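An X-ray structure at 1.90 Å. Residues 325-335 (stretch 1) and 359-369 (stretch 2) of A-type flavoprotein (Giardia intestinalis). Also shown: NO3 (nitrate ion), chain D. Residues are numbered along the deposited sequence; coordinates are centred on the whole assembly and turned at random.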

ATOM      1  N   SER A 325      -8.678  -8.756 -10.918  1.00 10.70           N
ATOM      2  CA  SER A 325      -9.261  -7.670 -10.086  1.00 10.92           C
ATOM      3  C   SER A 325     -10.761  -7.463 -10.393  1.00 10.98           C
ATOM      4  O   SER A 325     -11.599  -7.192  -9.488  1.00 10.58           O
ATOM      5  CB  SER A 325      -8.492  -6.364 -10.283  1.00 11.15           C
ATOM      6  OG  SER A 325      -8.556  -5.951 -11.647  1.00 13.90           O
ATOM      7  N   VAL A 326     -11.111  -7.630 -11.657  1.00 10.25           N
ATOM      8  CA  VAL A 326     -12.514  -7.480 -12.072  1.00 10.43           C
ATOM      9  C   VAL A 326     -13.337  -8.705 -11.640  1.00 10.60           C
ATOM     10  O   VAL A 326     -14.506  -8.551 -11.240  1.00 12.00           O
ATOM     11  CB  VAL A 326     -12.616  -7.143 -13.588  1.00  9.67           C
ATOM     12  CG1 VAL A 326     -14.089  -7.017 -14.088  1.00 10.07           C
ATOM     13  CG2 VAL A 326     -11.872  -5.853 -13.878  1.00 11.13           C
ATOM     14  N   ALA A 327     -12.755  -9.903 -11.718  1.00 10.60           N
ATOM     15  CA  ALA A 327     -13.378 -11.131 -11.128  1.00 10.58           C
ATOM     16  C   ALA A 327     -13.663 -10.939  -9.619  1.00  9.94           C
ATOM     17  O   ALA A 327     -14.728 -11.337  -9.101  1.00  9.12           O
ATOM     18  CB  ALA A 327     -12.484 -12.374 -11.359  1.00 11.15           C
ATOM     19  N   ALA A 328     -12.736 -10.307  -8.920  1.00  8.67           N
ATOM     20  CA  ALA A 328     -12.961 -10.083  -7.479  1.00  9.56           C
ATOM     21  C   ALA A 328     -14.127  -9.117  -7.284  1.00  9.79           C
ATOM     22  O   ALA A 328     -15.032  -9.372  -6.466  1.00  9.79           O
ATOM     23  CB  ALA A 328     -11.685  -9.575  -6.799  1.00  9.96           C
ATOM     24  N   ALA A 329     -14.135  -8.032  -8.072  1.00  9.57           N
ATOM     25  CA  ALA A 329     -15.174  -6.993  -7.924  1.00 10.28           C
ATOM     26  C   ALA A 329     -16.541  -7.592  -8.235  1.00 11.57           C
ATOM     27  O   ALA A 329     -17.504  -7.352  -7.509  1.00 11.45           O
ATOM     28  CB  ALA A 329     -14.895  -5.796  -8.811  1.00 10.13           C
ATOM     29  N   LEU A 330     -16.604  -8.427  -9.274  1.00 11.36           N
ATOM     30  CA  LEU A 330     -17.855  -9.103  -9.602  1.00 11.95           C
ATOM     31  C   LEU A 330     -18.315 -10.113  -8.554  1.00 11.73           C
ATOM     32  O   LEU A 330     -19.500 -10.136  -8.220  1.00 11.94           O
ATOM     33  CB  LEU A 330     -17.790  -9.738 -10.999  1.00 11.87           C
ATOM     34  CG  LEU A 330     -17.871  -8.750 -12.172  1.00 12.95           C
ATOM     35  CD1 LEU A 330     -17.406  -9.466 -13.437  1.00 15.39           C
ATOM     36  CD2 LEU A 330     -19.308  -8.235 -12.393  1.00 13.38           C
ATOM     37  N   ASN A 331     -17.400 -10.942  -8.040  1.00 12.10           N
ATOM     38  CA  ASN A 331     -17.696 -11.834  -6.900  1.00 12.75           C
ATOM     39  C   ASN A 331     -18.347 -11.051  -5.748  1.00 12.11           C
ATOM     40  O   ASN A 331     -19.391 -11.450  -5.192  1.00 11.41           O
ATOM     41  CB  ASN A 331     -16.407 -12.536  -6.422  1.00 12.55           C
ATOM     42  CG  ASN A 331     -16.554 -13.196  -5.022  1.00 14.17           C
ATOM     43  OD1 ASN A 331     -16.699 -12.504  -4.012  1.00 15.58           O
ATOM     44  ND2 ASN A 331     -16.467 -14.518  -4.969  1.00 14.17           N
ATOM     45  N   TYR A 332     -17.726  -9.924  -5.404  1.00 11.56           N
ATOM     46  CA  TYR A 332     -18.146  -9.155  -4.244  1.00 10.95           C
ATOM     47  C   TYR A 332     -19.545  -8.588  -4.485  1.00 11.76           C
ATOM     48  O   TYR A 332     -20.438  -8.726  -3.627  1.00 11.54           O
ATOM     49  CB  TYR A 332     -17.163  -8.006  -3.978  1.00 10.39           C
ATOM     50  CG  TYR A 332     -17.307  -7.419  -2.603  1.00  9.83           C
ATOM     51  CD1 TYR A 332     -17.331  -8.240  -1.462  1.00  9.41           C
ATOM     52  CD2 TYR A 332     -17.416  -6.058  -2.425  1.00  8.77           C
ATOM     53  CE1 TYR A 332     -17.447  -7.665  -0.169  1.00 11.00           C
ATOM     54  CE2 TYR A 332     -17.502  -5.488  -1.155  1.00 11.06           C
ATOM     55  CZ  TYR A 332     -17.515  -6.296  -0.031  1.00 11.03           C
ATOM     56  OH  TYR A 332     -17.619  -5.720   1.247  1.00 11.27           O
ATOM     57  N   VAL A 333     -19.727  -7.971  -5.651  1.00 11.20           N
ATOM     58  CA  VAL A 333     -20.999  -7.354  -6.022  1.00 12.91           C
ATOM     59  C   VAL A 333     -22.136  -8.390  -6.141  1.00 13.23           C
ATOM     60  O   VAL A 333     -23.285  -8.126  -5.710  1.00 13.55           O
ATOM     61  CB  VAL A 333     -20.823  -6.489  -7.317  1.00 13.16           C
ATOM     62  CG1 VAL A 333     -22.151  -6.208  -7.967  1.00 15.37           C
ATOM     63  CG2 VAL A 333     -20.104  -5.180  -6.978  1.00 14.91           C
ATOM     64  N   ARG A 334     -21.814  -9.556  -6.709  1.00 13.32           N
ATOM     65  CA  ARG A 334     -22.750 -10.684  -6.810  1.00 13.92           C
ATOM     66  C   ARG A 334     -23.227 -11.109  -5.417  1.00 13.04           C
ATOM     67  O   ARG A 334     -24.428 -11.214  -5.191  1.00 13.50           O
ATOM     68  CB  ARG A 334     -22.105 -11.884  -7.539  1.00 13.29           C
ATOM     69  CG  ARG A 334     -22.974 -13.175  -7.599  1.00 14.95           C
ATOM     70  CD  ARG A 334     -22.243 -14.337  -8.321  1.00 16.98           C
ATOM     71  NE  ARG A 334     -21.268 -15.017  -7.435  1.00 26.29           N
ATOM     72  CZ  ARG A 334     -19.950 -15.092  -7.618  1.00 27.67           C
ATOM     73  NH1 ARG A 334     -19.364 -14.527  -8.680  1.00 31.59           N
ATOM     74  NH2 ARG A 334     -19.205 -15.749  -6.734  1.00 25.69           N
ATOM     75  N   GLY A 335     -22.284 -11.323  -4.497  1.00 12.00           N
ATOM     76  CA  GLY A 335     -22.585 -11.773  -3.127  1.00 11.62           C
ATOM     77  C   GLY A 335     -23.489 -10.782  -2.411  1.00 11.13           C
ATOM     78  O   GLY A 335     -24.377 -11.166  -1.630  1.00 11.29           O
ATOM     79  N   ASP A 359     -17.133 -13.252 -20.704  1.00 14.15           N
ATOM     80  CA  ASP A 359     -17.089 -13.705 -19.315  1.00 14.52           C
ATOM     81  C   ASP A 359     -17.741 -12.678 -18.380  1.00 13.70           C
ATOM     82  O   ASP A 359     -18.466 -13.061 -17.473  1.00 12.55           O
ATOM     83  CB  ASP A 359     -15.661 -13.982 -18.825  1.00 15.37           C
ATOM     84  CG  ASP A 359     -15.082 -15.278 -19.384  1.00 17.44           C
ATOM     85  OD1 ASP A 359     -15.816 -16.038 -20.055  1.00 19.87           O
ATOM     86  OD2 ASP A 359     -13.889 -15.532 -19.137  1.00 19.44           O
ATOM     87  N   ILE A 360     -17.514 -11.389 -18.623  1.00 13.59           N
ATOM     88  CA  ILE A 360     -18.165 -10.350 -17.810  1.00 12.64           C
ATOM     89  C   ILE A 360     -19.697 -10.368 -18.011  1.00 13.68           C
ATOM     90  O   ILE A 360     -20.463 -10.333 -17.050  1.00 13.67           O
ATOM     91  CB  ILE A 360     -17.620  -8.969 -18.130  1.00 12.47           C
ATOM     92  CG1 ILE A 360     -16.166  -8.847 -17.643  1.00 11.03           C
ATOM     93  CG2 ILE A 360     -18.490  -7.923 -17.465  1.00 11.26           C
ATOM     94  CD1 ILE A 360     -15.456  -7.569 -18.188  1.00 12.02           C
ATOM     95  N   VAL A 361     -20.126 -10.447 -19.262  1.00 13.49           N
ATOM     96  CA  VAL A 361     -21.566 -10.525 -19.587  1.00 13.53           C
ATOM     97  C   VAL A 361     -22.234 -11.714 -18.873  1.00 14.07           C
ATOM     98  O   VAL A 361     -23.297 -11.558 -18.258  1.00 13.54           O
ATOM     99  CB  VAL A 361     -21.814 -10.589 -21.131  1.00 14.16           C
ATOM    100  CG1 VAL A 361     -23.228 -11.177 -21.478  1.00 13.85           C
ATOM    101  CG2 VAL A 361     -21.603  -9.182 -21.816  1.00 12.93           C
ATOM    102  N   ALA A 362     -21.616 -12.889 -18.942  1.00 14.16           N
ATOM    103  CA  ALA A 362     -22.185 -14.085 -18.317  1.00 14.71           C
ATOM    104  C   ALA A 362     -22.290 -13.892 -16.803  1.00 14.98           C
ATOM    105  O   ALA A 362     -23.312 -14.242 -16.176  1.00 14.75           O
ATOM    106  CB  ALA A 362     -21.353 -15.320 -18.655  1.00 15.32           C
ATOM    107  N   GLU A 363     -21.239 -13.300 -16.209  1.00 14.02           N
ATOM    108  CA  GLU A 363     -21.249 -13.086 -14.778  1.00 14.50           C
ATOM    109  C   GLU A 363     -22.300 -12.046 -14.391  1.00 13.23           C
ATOM    110  O   GLU A 363     -23.031 -12.236 -13.413  1.00 13.27           O
ATOM    111  CB  GLU A 363     -19.833 -12.725 -14.274  1.00 14.78           C
ATOM    112  CG  GLU A 363     -19.762 -12.357 -12.792  1.00 20.28           C
ATOM    113  CD  GLU A 363     -20.162 -13.452 -11.822  1.00 26.80           C
ATOM    114  OE1 GLU A 363     -20.116 -14.652 -12.163  1.00 30.56           O
ATOM    115  OE2 GLU A 363     -20.499 -13.088 -10.665  1.00 31.24           O
ATOM    116  N   LEU A 364     -22.397 -10.959 -15.148  1.00 12.45           N
ATOM    117  CA  LEU A 364     -23.431  -9.930 -14.880  1.00 12.66           C
ATOM    118  C   LEU A 364     -24.858 -10.492 -14.985  1.00 13.47           C
ATOM    119  O   LEU A 364     -25.729 -10.199 -14.158  1.00 13.22           O
ATOM    120  CB  LEU A 364     -23.292  -8.760 -15.847  1.00 12.45           C
ATOM    121  CG  LEU A 364     -22.086  -7.852 -15.643  1.00 11.93           C
ATOM    122  CD1 LEU A 364     -22.028  -6.925 -16.853  1.00 12.35           C
ATOM    123  CD2 LEU A 364     -22.261  -7.016 -14.379  1.00 11.44           C
ATOM    124  N   ARG A 365     -25.073 -11.301 -16.010  1.00 13.41           N
ATOM    125  CA  ARG A 365     -26.402 -11.817 -16.336  1.00 14.27           C
ATOM    126  C   ARG A 365     -26.794 -12.978 -15.420  1.00 13.95           C
ATOM    127  O   ARG A 365     -27.867 -12.942 -14.820  1.00 13.70           O
ATOM    128  CB  ARG A 365     -26.436 -12.224 -17.811  1.00 14.54           C
ATOM    129  CG  ARG A 365     -27.798 -12.720 -18.340  1.00 15.14           C
ATOM    130  CD  ARG A 365     -27.632 -13.349 -19.711  1.00 14.76           C
ATOM    131  NE  ARG A 365     -26.781 -14.528 -19.627  1.00 17.04           N
ATOM    132  CZ  ARG A 365     -25.878 -14.918 -20.529  1.00 17.64           C
ATOM    133  NH1 ARG A 365     -25.642 -14.235 -21.642  1.00 19.12           N
ATOM    134  NH2 ARG A 365     -25.173 -16.001 -20.279  1.00 16.80           N
ATOM    135  N   ASP A 366     -25.944 -14.005 -15.326  1.00 14.19           N
ATOM    136  CA  ASP A 366     -26.276 -15.233 -14.595  1.00 14.90           C
ATOM    137  C   ASP A 366     -25.872 -15.215 -13.118  1.00 15.50           C
ATOM    138  O   ASP A 366     -26.542 -15.827 -12.274  1.00 15.37           O
ATOM    139  CB  ASP A 366     -25.675 -16.471 -15.286  1.00 15.42           C
ATOM    140  CG  ASP A 366     -26.124 -16.606 -16.739  1.00 18.43           C
ATOM    141  OD1 ASP A 366     -27.190 -16.045 -17.105  1.00 18.14           O
ATOM    142  OD2 ASP A 366     -25.400 -17.264 -17.515  1.00 21.09           O
ATOM    143  N   GLY A 367     -24.788 -14.509 -12.796  1.00 15.14           N
ATOM    144  CA  GLY A 367     -24.338 -14.397 -11.388  1.00 15.12           C
ATOM    145  C   GLY A 367     -25.012 -13.236 -10.690  1.00 15.05           C
ATOM    146  O   GLY A 367     -25.729 -13.439  -9.703  1.00 14.62           O
ATOM    147  N   CYS A 368     -24.831 -12.013 -11.206  1.00 14.58           N
ATOM    148  CA  CYS A 368     -25.401 -10.830 -10.532  1.00 14.96           C
ATOM    149  C   CYS A 368     -26.887 -10.618 -10.796  1.00 14.91           C
ATOM    150  O   CYS A 368     -27.530  -9.816 -10.120  1.00 15.11           O
ATOM    151  CB  CYS A 368     -24.634  -9.555 -10.899  1.00 14.78           C
ATOM    152  SG  CYS A 368     -22.893  -9.635 -10.476  1.00 18.01           S
ATOM    153  N   LYS A 369     -27.419 -11.305 -11.802  1.00 15.56           N
ATOM    154  CA  LYS A 369     -28.783 -11.089 -12.270  1.00 15.86           C
ATOM    155  C   LYS A 369     -29.129  -9.627 -12.585  1.00 15.74           C
ATOM    156  O   LYS A 369     -30.222  -9.122 -12.272  1.00 14.29           O
ATOM    157  CB  LYS A 369     -29.770 -11.786 -11.331  1.00 17.45           C
ATOM    158  CG  LYS A 369     -29.599 -13.310 -11.504  1.00 19.41           C
ATOM    159  CD  LYS A 369     -29.817 -14.057 -10.245  1.00 23.05           C
ATOM    160  CE  LYS A 369     -29.247 -15.446 -10.367  1.00 20.33           C
ATOM    161  NZ  LYS A 369     -27.916 -15.568  -9.753  1.00 19.14           N
TER
HETATM  162  N   NO3 D 502      -5.041  -7.813 -11.633  1.00 31.56           N
HETATM  163  O1  NO3 D 502      -4.937  -8.060 -10.253  1.00 32.51           O
HETATM  164  O2  NO3 D 502      -3.890  -7.624 -12.393  1.00 31.02           O
HETATM  165  O3  NO3 D 502      -6.282  -7.721 -12.252  1.00 30.74           O
HETATM  166  O   HOH W   1     -26.415 -11.869  -6.763  1.00 29.09           O

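What is the strongest polar link between the two stretches? It is a salt bridge between Arg334 and Glu363, in which Arg334 NH1 donates a hydrogen bond to Glu363 OE2 at 2.7 Å with a nearly straight N-H...O angle of 166°. The carboxylate oxygen lies at the edge of the guanidinium, near its plane, where the N-H groups point. Arg334 leaves its helix with chi1 and chi2 both t, then turns at chi3 (p, 80°); Glu363 has chi1 t and bends at chi2 (p, 62°). Arg334 NH2 is also hydrogen-bonded elsewhere in the structure, so the guanidinium does not depend on Glu363 alone.

How does the backbone of stretch 2 accommodate this arginine? The two backbones come close here, with Arg334 CA and Cys368 CA 4.6 Å apart. A wider pi-type turn spans 363-367, and Glu363 O accepts a hydrogen bond from Cys368 N at 2.9 Å and a weak one from Gly367 N, also at 2.9 Å. Glycine suits position 367 because a CB there would point toward stretch 1, lying only 3.1 Å from Arg334 CD and clashing with Glu363 OE2 at 2.7 Å. Its absence leaves room for the arginine's aliphatic part, and Arg334 CG packs 3.5 Å from Gly367 O. A water adds a lighter link, donating to Arg334 O at 2.6 Å and weakly to Gly367 O at 3.4 Å.

What fills the space beneath the salt bridge? Leu330 does much of this work, covered by stretch 2 over 85 Å², more than any other residue here. Its CB sits 3.7 Å from Glu363 CG, so the methylene part of the glutamate packs against the leucine while its carboxylate reaches the arginine. Leu330 CD2 meets Leu364 CD2 at 3.8 Å; Leu364 starts away from stretch 1, but its end comes nearer. Cys368 adds a compact, apolar thiol, with SG 3.8 Å from Arg334 CB and 4.3 Å from both Leu330 CD2 and Val333 CG1.

How far does the packing extend along the helices? Toward the N-terminal part of the two stretches it thins to looser apolar contacts: Leu330 CD1 to Ile360 CG1 and Val326 CG1 to Ile360 CD1, both at 4.4 Å. Val326, Leu330 and Ile360 are all buried, a setting that suits their branched hydrocarbon side chains. The helices run nearly parallel, at 9°, with their axes no closer than 10.6 Å, so along most of the contact it is side chains that fill the space between them. The contact is modest, burying 370 Å² over both sides.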